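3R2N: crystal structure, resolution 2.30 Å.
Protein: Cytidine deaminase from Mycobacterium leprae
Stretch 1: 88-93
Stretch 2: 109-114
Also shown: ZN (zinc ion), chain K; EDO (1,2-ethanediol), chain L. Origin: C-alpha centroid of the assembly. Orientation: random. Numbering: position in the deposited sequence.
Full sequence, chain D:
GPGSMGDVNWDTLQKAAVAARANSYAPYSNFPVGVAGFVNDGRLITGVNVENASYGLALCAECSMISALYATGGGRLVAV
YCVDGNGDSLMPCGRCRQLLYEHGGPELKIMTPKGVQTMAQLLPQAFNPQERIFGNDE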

# COMPACT_ATOMS: atom_id res chain seq x y z
N ASP D 88 14.58 -20.06 6.93
CA ASP D 88 15.07 -19.29 8.06
C ASP D 88 14.05 -18.23 8.48
O ASP D 88 13.21 -17.76 7.67
CB ASP D 88 16.44 -18.68 7.73
CG ASP D 88 17.60 -19.73 7.79
OD1 ASP D 88 17.63 -20.54 8.75
OD2 ASP D 88 18.47 -19.75 6.89
N SER D 89 14.10 -17.88 9.76
CA SER D 89 13.22 -16.90 10.35
C SER D 89 13.34 -15.55 9.64
O SER D 89 14.44 -15.13 9.30
CB SER D 89 13.59 -16.72 11.80
OG SER D 89 12.61 -15.90 12.39
N LEU D 90 12.22 -14.87 9.44
CA LEU D 90 12.25 -13.61 8.71
C LEU D 90 11.52 -12.51 9.48
O LEU D 90 10.45 -12.73 10.00
CB LEU D 90 11.67 -13.82 7.32
CG LEU D 90 11.80 -12.82 6.18
CD1 LEU D 90 13.28 -12.51 5.82
CD2 LEU D 90 11.05 -13.33 4.96
N MET D 91 12.12 -11.32 9.57
CA MET D 91 11.51 -10.18 10.28
C MET D 91 10.39 -9.49 9.48
O MET D 91 10.57 -9.17 8.33
CB MET D 91 12.58 -9.15 10.65
CG MET D 91 13.41 -9.54 11.85
SD MET D 91 12.51 -9.62 13.42
CE MET D 91 11.66 -8.04 13.43
N PRO D 92 9.21 -9.26 10.11
CA PRO D 92 8.15 -8.54 9.38
C PRO D 92 8.58 -7.11 9.05
O PRO D 92 9.17 -6.43 9.89
CB PRO D 92 6.98 -8.52 10.38
CG PRO D 92 7.26 -9.65 11.31
CD PRO D 92 8.74 -9.78 11.41
N CYS D 93 8.31 -6.66 7.83
CA CYS D 93 8.58 -5.28 7.51
C CYS D 93 7.64 -4.42 8.37
O CYS D 93 6.73 -4.93 8.99
CB CYS D 93 8.34 -5.01 6.05
SG CYS D 93 6.59 -4.90 5.63
N LYS D 109 3.35 -13.16 19.96
CA LYS D 109 4.71 -13.64 19.77
C LYS D 109 5.08 -13.80 18.28
O LYS D 109 4.34 -14.42 17.49
CB LYS D 109 4.95 -14.94 20.55
CG LYS D 109 4.51 -14.88 22.03
CD LYS D 109 5.19 -15.99 22.83
CE LYS D 109 4.38 -16.49 24.02
NZ LYS D 109 5.00 -17.74 24.56
N ILE D 110 6.23 -13.24 17.91
CA ILE D 110 6.82 -13.40 16.59
C ILE D 110 8.15 -14.12 16.73
O ILE D 110 8.96 -13.74 17.57
CB ILE D 110 7.11 -12.02 15.95
CG1 ILE D 110 5.88 -11.10 15.98
CG2 ILE D 110 7.71 -12.18 14.58
CD1 ILE D 110 4.63 -11.66 15.35
N MET D 111 8.41 -15.14 15.93
CA MET D 111 9.78 -15.69 15.88
C MET D 111 10.70 -14.77 15.05
O MET D 111 10.30 -14.23 14.03
CB MET D 111 9.77 -17.13 15.34
CG MET D 111 11.15 -17.78 15.21
SD MET D 111 11.99 -17.93 16.78
CE MET D 111 11.29 -19.48 17.37
N THR D 112 11.91 -14.53 15.54
CA THR D 112 12.87 -13.64 14.88
C THR D 112 14.22 -14.33 14.83
O THR D 112 14.45 -15.27 15.60
CB THR D 112 13.07 -12.28 15.63
OG1 THR D 112 14.08 -12.42 16.65
CG2 THR D 112 11.78 -11.78 16.23
N PRO D 113 15.11 -13.91 13.91
CA PRO D 113 16.48 -14.44 13.82
C PRO D 113 17.17 -14.56 15.17
O PRO D 113 18.04 -15.42 15.33
CB PRO D 113 17.21 -13.39 12.97
CG PRO D 113 16.12 -12.89 12.02
CD PRO D 113 14.79 -13.06 12.74
N LYS D 114 16.78 -13.70 16.12
CA LYS D 114 17.30 -13.69 17.49
C LYS D 114 16.35 -14.30 18.54
O LYS D 114 16.49 -14.01 19.74
CB LYS D 114 17.60 -12.24 17.91
CG LYS D 114 18.78 -11.57 17.18
CD LYS D 114 18.78 -10.04 17.40
CE LYS D 114 18.76 -9.66 18.91
NZ LYS D 114 18.55 -8.19 19.11
ZN ZN K . 5.59 -6.94 5.20
C1 EDO L . 8.63 -10.08 5.38
O1 EDO L . 7.56 -11.03 5.15
C2 EDO L . 8.07 -8.68 5.15
O2 EDO L . 6.91 -8.48 5.99

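The two stretches meet in a small, mostly van der Waals contact in which an irregular segment leans on a strand and the turn after it, with no hydrogen bond between them. Residues 88-93 adopt no regular helix or strand, whereas the second stretch begins as a strand at Lys109 and gives way to a loop by Pro113. The touching parts run 124° apart end to end, and the nearest CA atoms across the stretches are those of Ser89 and Pro113, 5.4 Å apart. About 300 Å² is buried, both sides summed.

Ser89 points toward the second stretch and, with chi1 in the t well, sets its hydroxyl against the backbone there. Its OG lies 3.3 Å from Met111 O, a distance that would suit a hydrogen bond, but the angle is poor and none is formed. The same OG sits 3.3 Å from Thr112 C and 3.6 Å from Pro113 CD, so the small side chain packs closely along the backbone leading into the proline. Met111 CG approaches Ser89 OG to 3.7 Å, but the end of the methionine leads away from the first stretch.

Met91 makes the next contact. Its side chain, m at all three chi angles, brings SD to 3.5 Å from Thr112 CB, although the CA-to-CB bond of that threonine points away overall. Met91 CG also lies 3.9 Å from Pro113 CD, an apolar pairing with the proline ring. Farther along, Pro92 CD meets Ile110 CG2 at 4.1 Å; both residues are buried, and this looser contact joins aliphatic surfaces that have no polar group to satisfy.

Within the second stretch, Lys114 N donates a hydrogen bond to Thr112 OG1 at 3.0 Å, spanning Pro113, whose ring nitrogen has no proton to give. The long Lys114 side chain leads away from the first stretch.

Beyond the contact, the first stretch ends at the metal. Cys93, at the N-cap position right before a helix, binds zinc through SG at 2.3 Å from ZN, and two atoms from elsewhere in the structure also bind the ion. A 1,2-ethanediol, probably from the crystallisation liquor, places its O2 2.2 Å from ZN, and Cys93 N donates a nearly straight hydrogen bond to that same EDO O2 at 2.9 Å. Cys93 thus holds the diol oxygen through its backbone and the metal through its side chain.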